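Local coordinates for MmeI (Methylophilus methylotrophus, PDB 5HR4), which is a type IIL restriction-modification enzyme that probably transfers a methyl group from S-adenosyl-L-methionine to adenine N6 in DNA, at residues I161-A166 against A293-L298; Y189-L193 against I229-F233; L197-T202 against L282-S288; Y213-K217 against D248-F254; D430-N434 against Y444-I448. One frame throughout, in Å; residues are numbered along the deposited sequence.

Contact 1 (I161-A166 against A293-L298); sequences INIKAA and AIFGSL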
# COMPACT_ATOMS: atom_id res chain seq x y z
N ILE A 161 -5.58 23.44 15.27
CA ILE A 161 -4.49 22.48 15.23
C ILE A 161 -4.17 22.10 13.80
O ILE A 161 -5.04 22.11 12.92
CB ILE A 161 -4.83 21.22 16.05
CG1 ILE A 161 -6.23 20.73 15.69
CG2 ILE A 161 -4.73 21.48 17.54
CD1 ILE A 161 -6.31 19.25 15.61
N ASN A 162 -2.92 21.74 13.56
CA ASN A 162 -2.50 21.22 12.26
C ASN A 162 -1.75 19.91 12.49
O ASN A 162 -1.78 19.36 13.59
CB ASN A 162 -1.62 22.24 11.52
CG ASN A 162 -0.49 22.79 12.39
OD1 ASN A 162 0.14 22.06 13.16
ND2 ASN A 162 -0.24 24.09 12.28
N ILE A 163 -1.05 19.42 11.47
CA ILE A 163 -0.22 18.23 11.67
C ILE A 163 0.85 18.45 12.73
O ILE A 163 1.20 17.52 13.46
CB ILE A 163 0.40 17.79 10.34
CG1 ILE A 163 -0.68 17.65 9.28
CG2 ILE A 163 1.15 16.48 10.53
CD1 ILE A 163 -1.69 16.63 9.68
N LYS A 164 1.40 19.67 12.85
CA LYS A 164 2.49 19.85 13.80
C LYS A 164 2.02 19.66 15.24
O LYS A 164 2.83 19.34 16.12
CB LYS A 164 3.14 21.23 13.63
N ALA A 165 0.72 19.81 15.49
CA ALA A 165 0.20 19.61 16.84
C ALA A 165 0.13 18.14 17.19
O ALA A 165 0.50 17.74 18.30
CB ALA A 165 -1.17 20.25 16.98
N ALA A 166 -0.34 17.30 16.27
CA ALA A 166 -0.34 15.87 16.56
C ALA A 166 1.08 15.37 16.79
O ALA A 166 1.33 14.62 17.74
CB ALA A 166 -1.00 15.09 15.43
N ALA A 293 -6.65 13.38 9.23
CA ALA A 293 -5.25 13.77 9.13
C ALA A 293 -4.63 13.92 10.51
O ALA A 293 -3.50 13.45 10.74
CB ALA A 293 -5.10 15.07 8.33
N ILE A 294 -5.35 14.53 11.45
CA ILE A 294 -4.82 14.61 12.81
C ILE A 294 -4.69 13.22 13.42
O ILE A 294 -3.63 12.85 13.94
CB ILE A 294 -5.70 15.51 13.69
CG1 ILE A 294 -5.80 16.90 13.08
CG2 ILE A 294 -5.11 15.56 15.09
CD1 ILE A 294 -4.49 17.50 12.77
N PHE A 295 -5.76 12.42 13.37
CA PHE A 295 -5.72 11.11 14.00
C PHE A 295 -4.64 10.24 13.40
O PHE A 295 -3.99 9.46 14.11
CB PHE A 295 -7.09 10.43 13.89
CG PHE A 295 -8.18 11.16 14.61
CD1 PHE A 295 -8.24 11.16 15.99
CD2 PHE A 295 -9.16 11.83 13.89
CE1 PHE A 295 -9.26 11.83 16.65
CE2 PHE A 295 -10.18 12.51 14.54
CZ PHE A 295 -10.23 12.51 15.92
N GLY A 296 -4.38 10.38 12.11
CA GLY A 296 -3.39 9.56 11.44
C GLY A 296 -1.97 10.00 11.72
O GLY A 296 -1.08 9.16 11.90
N SER A 297 -1.75 11.32 11.78
CA SER A 297 -0.42 11.83 12.06
C SER A 297 0.01 11.48 13.47
O SER A 297 1.18 11.18 13.71
CB SER A 297 -0.38 13.33 11.86
OG SER A 297 -0.62 13.64 10.50
N LEU A 298 -0.92 11.56 14.42
CA LEU A 298 -0.65 11.17 15.80
C LEU A 298 -0.26 9.70 15.89
O LEU A 298 0.81 9.35 16.42
CB LEU A 298 -1.88 11.45 16.65
CG LEU A 298 -1.75 10.94 18.08
CD1 LEU A 298 -0.61 11.64 18.76
CD2 LEU A 298 -3.08 11.17 18.80

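Contact 2 (Y189-L193 against I229-F233); sequences YLVRL and INTLF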
# COMPACT_ATOMS: atom_id res chain seq x y z
N TYR A 189 -3.92 6.81 29.01
CA TYR A 189 -3.66 8.13 29.57
C TYR A 189 -3.72 9.19 28.48
O TYR A 189 -4.40 10.22 28.62
CB TYR A 189 -2.29 8.16 30.25
CG TYR A 189 -2.10 9.24 31.29
CD1 TYR A 189 -1.68 10.51 30.93
CD2 TYR A 189 -2.30 8.97 32.65
CE1 TYR A 189 -1.48 11.50 31.88
CE2 TYR A 189 -2.11 9.95 33.60
CZ TYR A 189 -1.71 11.22 33.22
OH TYR A 189 -1.51 12.20 34.18
N LEU A 190 -3.06 8.92 27.35
CA LEU A 190 -2.89 9.95 26.33
C LEU A 190 -4.19 10.21 25.59
O LEU A 190 -4.62 11.35 25.42
CB LEU A 190 -1.78 9.53 25.37
CG LEU A 190 -1.16 10.68 24.58
CD1 LEU A 190 -0.06 11.39 25.39
CD2 LEU A 190 -0.64 10.18 23.24
N VAL A 191 -4.84 9.13 25.16
CA VAL A 191 -6.15 9.24 24.54
C VAL A 191 -7.17 9.92 25.47
O VAL A 191 -8.05 10.65 25.02
CB VAL A 191 -6.58 7.83 24.09
CG1 VAL A 191 -7.84 7.36 24.82
CG2 VAL A 191 -6.69 7.74 22.57
N ARG A 192 -7.05 9.73 26.79
CA ARG A 192 -7.86 10.54 27.70
C ARG A 192 -7.52 12.02 27.59
O ARG A 192 -8.42 12.86 27.45
CB ARG A 192 -7.69 10.05 29.14
CG ARG A 192 -8.48 8.78 29.45
CD ARG A 192 -7.96 8.14 30.72
NE ARG A 192 -8.80 7.03 31.15
CZ ARG A 192 -8.90 6.62 32.41
NH1 ARG A 192 -8.22 7.24 33.36
NH2 ARG A 192 -9.70 5.61 32.72
N LEU A 193 -6.23 12.38 27.68
CA LEU A 193 -5.83 13.77 27.48
C LEU A 193 -6.38 14.33 26.18
O LEU A 193 -6.79 15.49 26.10
CB LEU A 193 -4.32 13.89 27.49
CG LEU A 193 -3.72 13.47 28.82
CD1 LEU A 193 -2.23 13.27 28.61
CD2 LEU A 193 -3.98 14.54 29.84
N ILE A 229 -4.29 15.48 37.72
CA ILE A 229 -4.90 14.82 36.57
C ILE A 229 -5.56 13.51 37.01
O ILE A 229 -6.68 13.21 36.60
CB ILE A 229 -3.87 14.63 35.43
CG1 ILE A 229 -3.57 16.00 34.82
CG2 ILE A 229 -4.41 13.71 34.34
CD1 ILE A 229 -2.70 15.96 33.58
N ASN A 230 -4.92 12.78 37.92
CA ASN A 230 -5.47 11.51 38.40
C ASN A 230 -6.84 11.72 39.05
O ASN A 230 -7.77 10.94 38.80
CB ASN A 230 -4.51 10.85 39.39
CG ASN A 230 -4.86 9.39 39.67
OD1 ASN A 230 -5.53 9.06 40.67
ND2 ASN A 230 -4.42 8.50 38.78
N THR A 231 -6.99 12.77 39.86
CA THR A 231 -8.30 13.07 40.44
C THR A 231 -9.27 13.55 39.38
O THR A 231 -10.47 13.23 39.43
CB THR A 231 -8.20 14.13 41.55
OG1 THR A 231 -7.24 13.74 42.54
CG2 THR A 231 -9.55 14.31 42.23
N LEU A 232 -8.78 14.32 38.40
CA LEU A 232 -9.64 14.71 37.30
C LEU A 232 -10.20 13.48 36.61
O LEU A 232 -11.42 13.35 36.43
CB LEU A 232 -8.87 15.60 36.32
CG LEU A 232 -9.60 16.02 35.03
CD1 LEU A 232 -10.93 16.78 35.25
CD2 LEU A 232 -8.67 16.85 34.20
N PHE A 233 -9.33 12.51 36.29
CA PHE A 233 -9.81 11.28 35.68
C PHE A 233 -10.84 10.58 36.55
O PHE A 233 -11.74 9.92 36.03
CB PHE A 233 -8.67 10.32 35.39
CG PHE A 233 -7.78 10.75 34.26
CD1 PHE A 233 -8.17 11.75 33.38
CD2 PHE A 233 -6.57 10.13 34.06
CE1 PHE A 233 -7.36 12.14 32.33
CE2 PHE A 233 -5.75 10.51 33.01
CZ PHE A 233 -6.14 11.50 32.14

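Contact 3 (L197-T202 against L282-S288); sequences LFAEDT and LCSLDWS. With CA (calcium ion), chain G.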
# COMPACT_ATOMS: atom_id res chain seq x y z
N LEU A 197 -8.50 17.70 25.63
CA LEU A 197 -8.13 18.83 24.79
C LEU A 197 -9.26 19.20 23.86
O LEU A 197 -9.58 20.38 23.69
CB LEU A 197 -6.85 18.53 24.01
CG LEU A 197 -5.62 18.39 24.90
CD1 LEU A 197 -4.50 17.77 24.13
CD2 LEU A 197 -5.21 19.74 25.44
N PHE A 198 -9.93 18.20 23.28
CA PHE A 198 -11.09 18.47 22.44
C PHE A 198 -12.24 19.06 23.26
O PHE A 198 -12.98 19.93 22.77
CB PHE A 198 -11.51 17.18 21.75
CG PHE A 198 -12.81 17.29 21.00
CD1 PHE A 198 -12.83 17.82 19.71
CD2 PHE A 198 -14.00 16.85 21.57
CE1 PHE A 198 -14.03 17.91 18.99
CE2 PHE A 198 -15.19 16.94 20.87
CZ PHE A 198 -15.21 17.47 19.57
N ALA A 199 -12.41 18.60 24.50
CA ALA A 199 -13.61 18.94 25.26
C ALA A 199 -13.62 20.39 25.70
O ALA A 199 -14.69 21.03 25.72
CB ALA A 199 -13.76 18.02 26.47
N GLU A 200 -12.47 20.95 26.08
CA GLU A 200 -12.50 22.33 26.57
C GLU A 200 -12.70 23.33 25.43
O GLU A 200 -13.12 24.47 25.69
CB GLU A 200 -11.23 22.66 27.35
CG GLU A 200 -9.94 22.64 26.55
CD GLU A 200 -8.74 22.95 27.45
OE1 GLU A 200 -8.99 23.51 28.55
OE2 GLU A 200 -7.57 22.64 27.07
N ASP A 201 -12.43 22.92 24.19
CA ASP A 201 -12.57 23.76 23.01
C ASP A 201 -13.94 23.61 22.36
O ASP A 201 -14.19 24.20 21.30
CB ASP A 201 -11.47 23.42 22.01
CG ASP A 201 -10.16 24.00 22.41
OD1 ASP A 201 -10.19 24.88 23.31
OD2 ASP A 201 -9.12 23.60 21.83
N THR A 202 -14.79 22.82 22.95
CA THR A 202 -16.17 22.67 22.56
C THR A 202 -17.00 22.95 23.81
O THR A 202 -16.48 23.49 24.81
CB THR A 202 -16.37 21.27 21.95
OG1 THR A 202 -15.46 21.12 20.85
CG2 THR A 202 -17.79 21.12 21.43
N LEU A 282 -0.36 22.35 23.97
CA LEU A 282 -1.44 21.72 23.23
C LEU A 282 -2.79 22.36 23.58
O LEU A 282 -3.65 22.53 22.71
CB LEU A 282 -1.45 20.22 23.51
CG LEU A 282 -0.31 19.40 22.91
CD1 LEU A 282 -0.41 17.94 23.31
CD2 LEU A 282 -0.31 19.52 21.39
N CYS A 283 -2.97 22.74 24.85
CA CYS A 283 -4.25 23.35 25.25
C CYS A 283 -4.51 24.63 24.48
O CYS A 283 -5.66 24.92 24.12
CB CYS A 283 -4.28 23.64 26.75
SG CYS A 283 -4.31 22.21 27.80
N SER A 284 -3.47 25.43 24.25
CA SER A 284 -3.72 26.74 23.67
C SER A 284 -4.19 26.67 22.22
O SER A 284 -4.68 27.68 21.71
CB SER A 284 -2.47 27.61 23.78
OG SER A 284 -1.45 27.11 22.96
N LEU A 285 -4.08 25.52 21.56
CA LEU A 285 -4.64 25.37 20.22
C LEU A 285 -6.13 25.04 20.30
O LEU A 285 -6.68 24.72 21.36
CB LEU A 285 -3.90 24.28 19.46
CG LEU A 285 -2.38 24.44 19.41
CD1 LEU A 285 -1.72 23.29 18.68
CD2 LEU A 285 -2.00 25.76 18.78
N ASP A 286 -6.80 25.12 19.15
CA ASP A 286 -8.22 24.81 19.05
C ASP A 286 -8.35 23.40 18.46
O ASP A 286 -8.00 23.17 17.30
CB ASP A 286 -8.94 25.85 18.19
CG ASP A 286 -10.46 25.70 18.22
OD1 ASP A 286 -10.99 25.08 19.16
OD2 ASP A 286 -11.13 26.23 17.29
N TRP A 287 -8.82 22.46 19.27
CA TRP A 287 -8.99 21.08 18.83
C TRP A 287 -10.34 20.85 18.17
O TRP A 287 -10.64 19.71 17.79
CB TRP A 287 -8.79 20.13 20.02
CG TRP A 287 -7.38 20.21 20.42
CD1 TRP A 287 -6.80 21.23 21.11
CD2 TRP A 287 -6.34 19.32 20.06
NE1 TRP A 287 -5.46 21.00 21.23
CE2 TRP A 287 -5.15 19.82 20.60
CE3 TRP A 287 -6.30 18.11 19.35
CZ2 TRP A 287 -3.92 19.17 20.47
CZ3 TRP A 287 -5.09 17.46 19.22
CH2 TRP A 287 -3.91 18.00 19.77
N SER A 288 -11.10 21.92 17.97
CA SER A 288 -12.50 21.80 17.57
C SER A 288 -12.65 21.06 16.25
O SER A 288 -13.54 20.21 16.11
CB SER A 288 -13.12 23.18 17.48
OG SER A 288 -14.52 23.04 17.53
CA CA G . -7.77 25.01 23.29
O HOH W 1 -8.08 25.76 25.55

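Contact 4 (Y213-K217 against D248-F254); sequences YIETK and DEHLAAF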
# COMPACT_ATOMS: atom_id res chain seq x y z
N TYR A 213 -7.57 25.16 34.68
CA TYR A 213 -7.27 24.41 35.89
C TYR A 213 -5.77 24.17 36.00
O TYR A 213 -5.14 24.49 37.01
CB TYR A 213 -8.04 23.09 35.92
CG TYR A 213 -7.86 22.34 37.21
CD1 TYR A 213 -8.80 22.42 38.24
CD2 TYR A 213 -6.73 21.55 37.42
CE1 TYR A 213 -8.62 21.73 39.43
CE2 TYR A 213 -6.54 20.87 38.60
CZ TYR A 213 -7.48 20.96 39.60
OH TYR A 213 -7.26 20.25 40.77
N ILE A 214 -5.18 23.61 34.94
CA ILE A 214 -3.74 23.39 34.91
C ILE A 214 -2.99 24.69 35.19
O ILE A 214 -2.03 24.72 35.98
CB ILE A 214 -3.34 22.78 33.55
CG1 ILE A 214 -4.14 21.50 33.31
CG2 ILE A 214 -1.86 22.47 33.49
CD1 ILE A 214 -3.83 20.84 32.00
N GLU A 215 -3.42 25.80 34.59
CA GLU A 215 -2.69 27.05 34.78
C GLU A 215 -2.84 27.63 36.18
O GLU A 215 -1.98 28.40 36.61
CB GLU A 215 -3.13 28.08 33.74
CG GLU A 215 -2.68 27.78 32.32
CD GLU A 215 -3.30 28.73 31.29
OE1 GLU A 215 -4.21 29.50 31.68
OE2 GLU A 215 -2.88 28.71 30.11
N THR A 216 -3.90 27.29 36.91
CA THR A 216 -4.16 27.95 38.18
C THR A 216 -3.98 27.04 39.39
O THR A 216 -3.56 27.50 40.45
CB THR A 216 -5.58 28.54 38.19
OG1 THR A 216 -6.54 27.48 38.11
CG2 THR A 216 -5.78 29.48 37.00
N LYS A 217 -4.28 25.75 39.26
CA LYS A 217 -4.22 24.84 40.39
C LYS A 217 -3.01 23.91 40.33
O LYS A 217 -2.91 23.00 41.15
CB LYS A 217 -5.52 24.03 40.48
CG LYS A 217 -6.75 24.88 40.78
CD LYS A 217 -7.63 24.28 41.88
CE LYS A 217 -7.12 24.64 43.28
NZ LYS A 217 -8.16 24.44 44.32
N ASP A 248 -13.54 20.20 45.49
CA ASP A 248 -12.99 21.46 45.00
C ASP A 248 -13.88 22.05 43.92
O ASP A 248 -14.25 21.37 42.96
CB ASP A 248 -11.57 21.21 44.44
CG ASP A 248 -10.86 22.50 44.00
OD1 ASP A 248 -11.38 23.22 43.12
OD2 ASP A 248 -9.76 22.78 44.53
N GLU A 249 -14.24 23.33 44.09
CA GLU A 249 -15.16 23.95 43.14
C GLU A 249 -14.64 23.84 41.72
O GLU A 249 -15.39 23.50 40.79
CB GLU A 249 -15.39 25.42 43.50
CG GLU A 249 -16.44 25.60 44.55
CD GLU A 249 -16.40 26.97 45.16
OE1 GLU A 249 -15.67 27.83 44.61
OE2 GLU A 249 -17.09 27.19 46.18
N HIS A 250 -13.34 24.08 41.53
CA HIS A 250 -12.78 24.04 40.19
C HIS A 250 -12.90 22.64 39.60
O HIS A 250 -13.22 22.49 38.41
CB HIS A 250 -11.33 24.53 40.22
CG HIS A 250 -11.15 25.88 40.87
ND1 HIS A 250 -9.91 26.40 41.16
CD2 HIS A 250 -12.06 26.81 41.27
CE1 HIS A 250 -10.06 27.60 41.72
NE2 HIS A 250 -11.35 27.86 41.80
N LEU A 251 -12.69 21.59 40.41
CA LEU A 251 -12.85 20.23 39.91
C LEU A 251 -14.33 19.90 39.68
O LEU A 251 -14.67 19.22 38.71
CB LEU A 251 -12.23 19.21 40.87
CG LEU A 251 -10.71 19.13 40.97
CD1 LEU A 251 -10.28 18.41 42.26
CD2 LEU A 251 -10.11 18.44 39.74
N ALA A 252 -15.20 20.38 40.57
CA ALA A 252 -16.63 20.11 40.42
C ALA A 252 -17.22 20.71 39.14
O ALA A 252 -18.32 20.31 38.74
CB ALA A 252 -17.38 20.61 41.67
N ALA A 253 -16.52 21.62 38.47
CA ALA A 253 -17.05 22.16 37.22
C ALA A 253 -16.97 21.18 36.06
O ALA A 253 -17.55 21.47 35.01
CB ALA A 253 -16.31 23.45 36.87
N PHE A 254 -16.33 20.10 36.20
CA PHE A 254 -16.18 19.19 35.07
C PHE A 254 -17.33 18.21 35.02
O PHE A 254 -17.71 17.65 36.05
CB PHE A 254 -14.87 18.42 35.15
CG PHE A 254 -13.66 19.23 34.84
CD1 PHE A 254 -13.16 19.28 33.56
CD2 PHE A 254 -13.04 19.96 35.83
CE1 PHE A 254 -12.05 20.05 33.26
CE2 PHE A 254 -11.93 20.73 35.54
CZ PHE A 254 -11.44 20.78 34.25

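Contact 5 (D430-N434 against Y444-I448); sequences DHQMN and YFARI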
# COMPACT_ATOMS: atom_id res chain seq x y z
N ASP A 430 -18.58 11.85 16.75
CA ASP A 430 -19.94 11.92 17.26
C ASP A 430 -20.25 13.32 17.77
O ASP A 430 -21.20 13.96 17.31
CB ASP A 430 -20.14 10.90 18.38
CG ASP A 430 -21.53 10.96 18.99
OD1 ASP A 430 -22.48 10.50 18.32
OD2 ASP A 430 -21.68 11.46 20.13
N HIS A 431 -19.43 13.83 18.70
CA HIS A 431 -19.73 15.15 19.23
C HIS A 431 -19.64 16.23 18.16
O HIS A 431 -20.45 17.16 18.16
CB HIS A 431 -18.79 15.52 20.35
CG HIS A 431 -19.20 16.76 21.06
ND1 HIS A 431 -20.41 16.87 21.70
CD2 HIS A 431 -18.56 17.94 21.25
CE1 HIS A 431 -20.51 18.06 22.26
NE2 HIS A 431 -19.40 18.74 21.99
N GLN A 432 -18.64 16.15 17.28
CA GLN A 432 -18.56 17.12 16.19
C GLN A 432 -19.85 17.15 15.38
O GLN A 432 -20.37 18.23 15.07
CB GLN A 432 -17.37 16.81 15.28
CG GLN A 432 -16.11 17.56 15.67
CD GLN A 432 -14.91 17.08 14.92
OE1 GLN A 432 -14.91 15.96 14.39
NE2 GLN A 432 -13.87 17.91 14.85
N MET A 433 -20.42 15.97 15.09
CA MET A 433 -21.67 15.92 14.34
C MET A 433 -22.85 16.37 15.20
O MET A 433 -23.74 17.08 14.70
CB MET A 433 -21.90 14.52 13.79
CG MET A 433 -20.85 14.10 12.78
SD MET A 433 -20.58 15.33 11.47
CE MET A 433 -22.21 15.45 10.79
N ASN A 434 -22.89 15.97 16.47
CA ASN A 434 -23.97 16.45 17.33
C ASN A 434 -24.00 17.97 17.35
O ASN A 434 -25.08 18.58 17.33
CB ASN A 434 -23.84 15.88 18.75
CG ASN A 434 -23.84 14.37 18.76
OD1 ASN A 434 -24.43 13.73 17.89
ND2 ASN A 434 -23.15 13.78 19.73
N TYR A 444 -29.70 22.42 21.36
CA TYR A 444 -28.49 21.75 21.81
C TYR A 444 -28.73 20.27 22.02
O TYR A 444 -29.70 19.88 22.67
CB TYR A 444 -27.98 22.37 23.11
CG TYR A 444 -26.61 21.86 23.53
CD1 TYR A 444 -25.44 22.46 23.05
CD2 TYR A 444 -26.49 20.78 24.41
CE1 TYR A 444 -24.20 22.01 23.42
CE2 TYR A 444 -25.25 20.33 24.79
CZ TYR A 444 -24.10 20.95 24.30
OH TYR A 444 -22.85 20.49 24.69
N PHE A 445 -27.85 19.45 21.47
CA PHE A 445 -27.98 18.01 21.61
C PHE A 445 -26.59 17.39 21.63
O PHE A 445 -25.86 17.50 20.64
CB PHE A 445 -28.81 17.45 20.47
CG PHE A 445 -28.71 15.97 20.34
CD1 PHE A 445 -29.55 15.14 21.08
CD2 PHE A 445 -27.79 15.39 19.47
CE1 PHE A 445 -29.47 13.77 20.95
CE2 PHE A 445 -27.71 14.01 19.34
CZ PHE A 445 -28.55 13.20 20.08
N ALA A 446 -26.24 16.75 22.75
CA ALA A 446 -24.96 16.07 22.91
C ALA A 446 -25.18 14.69 23.51
O ALA A 446 -26.14 14.45 24.25
CB ALA A 446 -24.00 16.87 23.79
N ARG A 447 -24.26 13.78 23.19
CA ARG A 447 -24.28 12.45 23.76
C ARG A 447 -23.21 12.32 24.84
O ARG A 447 -22.28 11.51 24.72
CB ARG A 447 -24.12 11.40 22.66
CG ARG A 447 -25.35 11.23 21.82
CD ARG A 447 -25.02 10.53 20.54
NE ARG A 447 -26.18 9.84 19.99
CZ ARG A 447 -26.29 9.44 18.72
NH1 ARG A 447 -25.30 9.67 17.86
NH2 ARG A 447 -27.39 8.81 18.32
N ILE A 448 -23.37 13.10 25.90
CA ILE A 448 -22.55 13.03 27.10
C ILE A 448 -23.46 12.79 28.29
O ILE A 448 -24.44 13.52 28.46
CB ILE A 448 -21.72 14.31 27.32
CG1 ILE A 448 -20.90 14.62 26.06
CG2 ILE A 448 -20.82 14.15 28.54
CD1 ILE A 448 -19.90 13.57 25.71

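Contact 1 (I161-A166 against A293-L298)
Ile294 fills the space between Ile161, the peptide of Asn162 and Ala166, and this is the tight part of the contact. CG1 of Ile161 stands between its own backbone N and carbonyl carbon (chi1 47°), which swings CD1 across to Ile294 CG1 at 3.5 Å. CD1 of Ile294 meanwhile ends 3.4 Å from Asn162 O. One turn on, Ala166 has nothing larger than a methyl to hold the backbones apart. Its CB rests on the main chain of helix 292-301, 3.7 Å from Leu298 N, and the Ala166 and Leu298 CA atoms are 4.8 Å apart.

The more solvent-facing side lies around Ile163, which is partly exposed but still in contact. Its CG2 and CD1 both rest on the Ser297 hydroxyl, and CD1 reaches on to Ala293 CB at 4.0 Å. Ser297 OG is held by its own helix, donating to Ala293 O over 2.9 Å on the face of that carbonyl opposite to the one used by Ser297 N. The loose margin is at exposed Asn162, whose side chain turns away from helix 292-301 and comes no nearer to it than 5.7 Å; its OD1 takes weak bonds from Lys164 N and Ala165 N.

On its other flank Ile161 packs against Leu285, a calcium ligand. The whole is an N-capped helix start, that of helix 163-178, laid by its first turn on a second helix through a close alanine contact.

Contact 2 (Y189-L193 against I229-F233)
Arg192 crosses one face of the Phe233 ring obliquely and can be traced over it atom by atom. CB starts at the rim, 3.7 Å from Phe233 CZ. From CG to NE the chain is extended, and this carries CD over the middle of the ring, 4.0 Å from the Phe233 centroid, in a CH-pi contact. NE then turns to a partner beyond the ring, the carbonyl of Leu261. CZ stands 5.0 Å from the same centroid and 28° off the ring normal, an off-centre cation-pi contact. Of the terminal nitrogens, NH1 approaches Phe233 CD2 at 3.4 Å, with the guanidinium nearly perpendicular to the ring, so that the group presents its edge and does not stack. NH2 is bonded to Glu264 O. With two nitrogens tied to backbone carbonyls, the arginine is fixed over the aromatic ring in a buried setting.

The Phe233 ring is gripped from other directions too. Its edge, at CE2, points into the face of Tyr189 in a T-shaped pair, centroids 5.2 Å apart and planes at 73°. Ile229, one turn earlier in the same helix, sets CG2 against the Phe233 face opposite Arg192, and that same methyl touches Tyr189 OH at 3.3 Å. Leu193 CD2 adds a looser apolar contact with Ile229 CD1.

Because large side chains fill the gap, the axes of the two short segments stay 12.1 Å apart and cross at 75°. This is steep helix-helix packing through an aromatic and arginine cluster, joining helices 183-200 and 225-235 in the all-helical spacer domain.

Contact 3 (L197-T202 against L282-S288)
Asp201 and the carbonyl oxygens of Cys283 and Leu285 meet on a calcium ion, and this metal site joins the end of helix 183-200 to the loop that follows helix 273-283. The carboxylate of Asp201 is bidentate, with OD1 and OD2 each 2.4 Å from the calcium. Cys283 O lies at 2.3 Å and Leu285 O at 2.2 Å from the ion, both main-chain ligands, while the cysteine sulfur is not a ligand. A water and Gln158 OE1 bring the shell to six oxygens.

The second shell sets the carboxylate. Trp287 N donates to Asp201 OD2 over 2.8 Å, meeting it on the anti side, 19° out of the carboxylate plane. OD2 is thereby shared between the calcium and the Trp287 amide, which together fix the rotation of the carboxylate.

Trp287 in turn is anchored twice. Its NE1 donates almost straight (173°) to Leu282 O over 2.8 Å, and Leu285 N reaches the same oxygen from the opposite face of the carbonyl, closing the turn that bears two of the ligands. Leu197 lies alongside the indole, its CB 3.8 Å above the centroid of the Trp287 five-membered ring. Further out, Phe198 turns the edge of its ring to the loop backbone, with CD1 3.5 Å from Trp287 O, which lies in the ring plane.

Contact 4 (Y213-K217 against D248-F254)
The N-cap residue of the short, weakly bonded helix about 249-252, Asp248, faces Lys217, which follows Tyr213 by one turn, and the two side chains come from opposite directions to form a salt bridge. Lys217 NZ donates to Asp248 OD2; the modelled separation is too short to be reliable, so the detail of this pairing is doubtful. The lysine gets there by bending about CB-CG and again about CG-CD (chi2 -133°, chi3 83°). The other carboxylate oxygen does the capping: Asp248 OD1 accepts weak bonds from His250 N at 2.7 Å and Leu251 N at 3.4 Å. The lysine and the helix start would both tend to stabilise the negative charge. Along the way Lys217 passes the imidazole at about a right angle, with CG in the plane of the His250 ring, 3.5 Å from ND1.

Both helices belong to the all-helical spacer domain, and the buried half of their contact is built on Tyr213. With CG anti to the backbone N (chi1 -175°), the phenol is sent across to helix 249-252. His250 CB sits at the ring edge, 3.8 Å from Tyr213 CD1. Leu251 flanks the outer end, its CD2 3.6 Å from Tyr213 CE1 and 3.5 Å from Tyr213 OH. The hydroxyl itself is hydrogen-bonded to His228, outside both segments. Lys217 CB lies over one face of the phenol, toward its rim. On the far side from the salt bridge, Phe254 turns its ring edge to Tyr213, with CZ 4.4 Å from Tyr213 CB, and the same phenylalanine makes an edge-to-face pair with Phe205.

Contact 5 (D430-N434 against Y444-I448)
Asp430 and Arg447 cross at about a right angle as side chains, yet their flat ends are turned nearly coplanar, the carboxylate and guanidinium planes being 19° apart. The salt bridge runs through a single pair: Arg447 NH1 donates a hydrogen bond to Asp430 OD1 over 3.0 Å, with the acceptor in the guanidinium plane. Asp430 OD1 is also bonded to Tyr374 OH, and Arg447 NH2 to the carbonyl of Ile404, so each group has a further partner outside the two segments.

Asn434, one turn further along the helix, stands across this pair, its amide steeply inclined to the guanidinium. ND2 drops onto Asp430 OD2 from above the carboxylate, 2.8 Å away and 63° out of its plane. The amide is also nearly perpendicular to the Phe445 ring: Asn434 OD1 lies at the ring edge, 3.6 Å from Phe445 CE2, and is itself bonded to Arg378. His431 presents its own edge, CE1 being 4.0 Å from Ala446 CB.

Helix 416-440 links the adjacent parallel strands 409-413 and 455-458, and the loop 444-448 is the return limb folded back on it. This is a beta-alpha-beta crossover of the Rossmann-like methyltransferase domain.

In the fold
From the N terminus, segment 161-166 pairs with residues 293-298, and contact 1 closes a long, strand-free excursion that holds contacts 2, 3 and 4. Contact 3 closes within it, bringing the end of helix 183-200 to the loop after helix 273-283, and itself encloses contact 4. Contact 2 starts earlier on helix 183-200 and ends on helix 225-235, so it crosses both contact 3 and contact 4; Leu232 against Phe254 joins contacts 2 and 4. Ile161 N bonded to Asp286 O links contacts 1 and 3. Contact 5 follows in series as a local closure in the methyltransferase domain, tied to contact 3 by Ser288 O and Gln432 NE2.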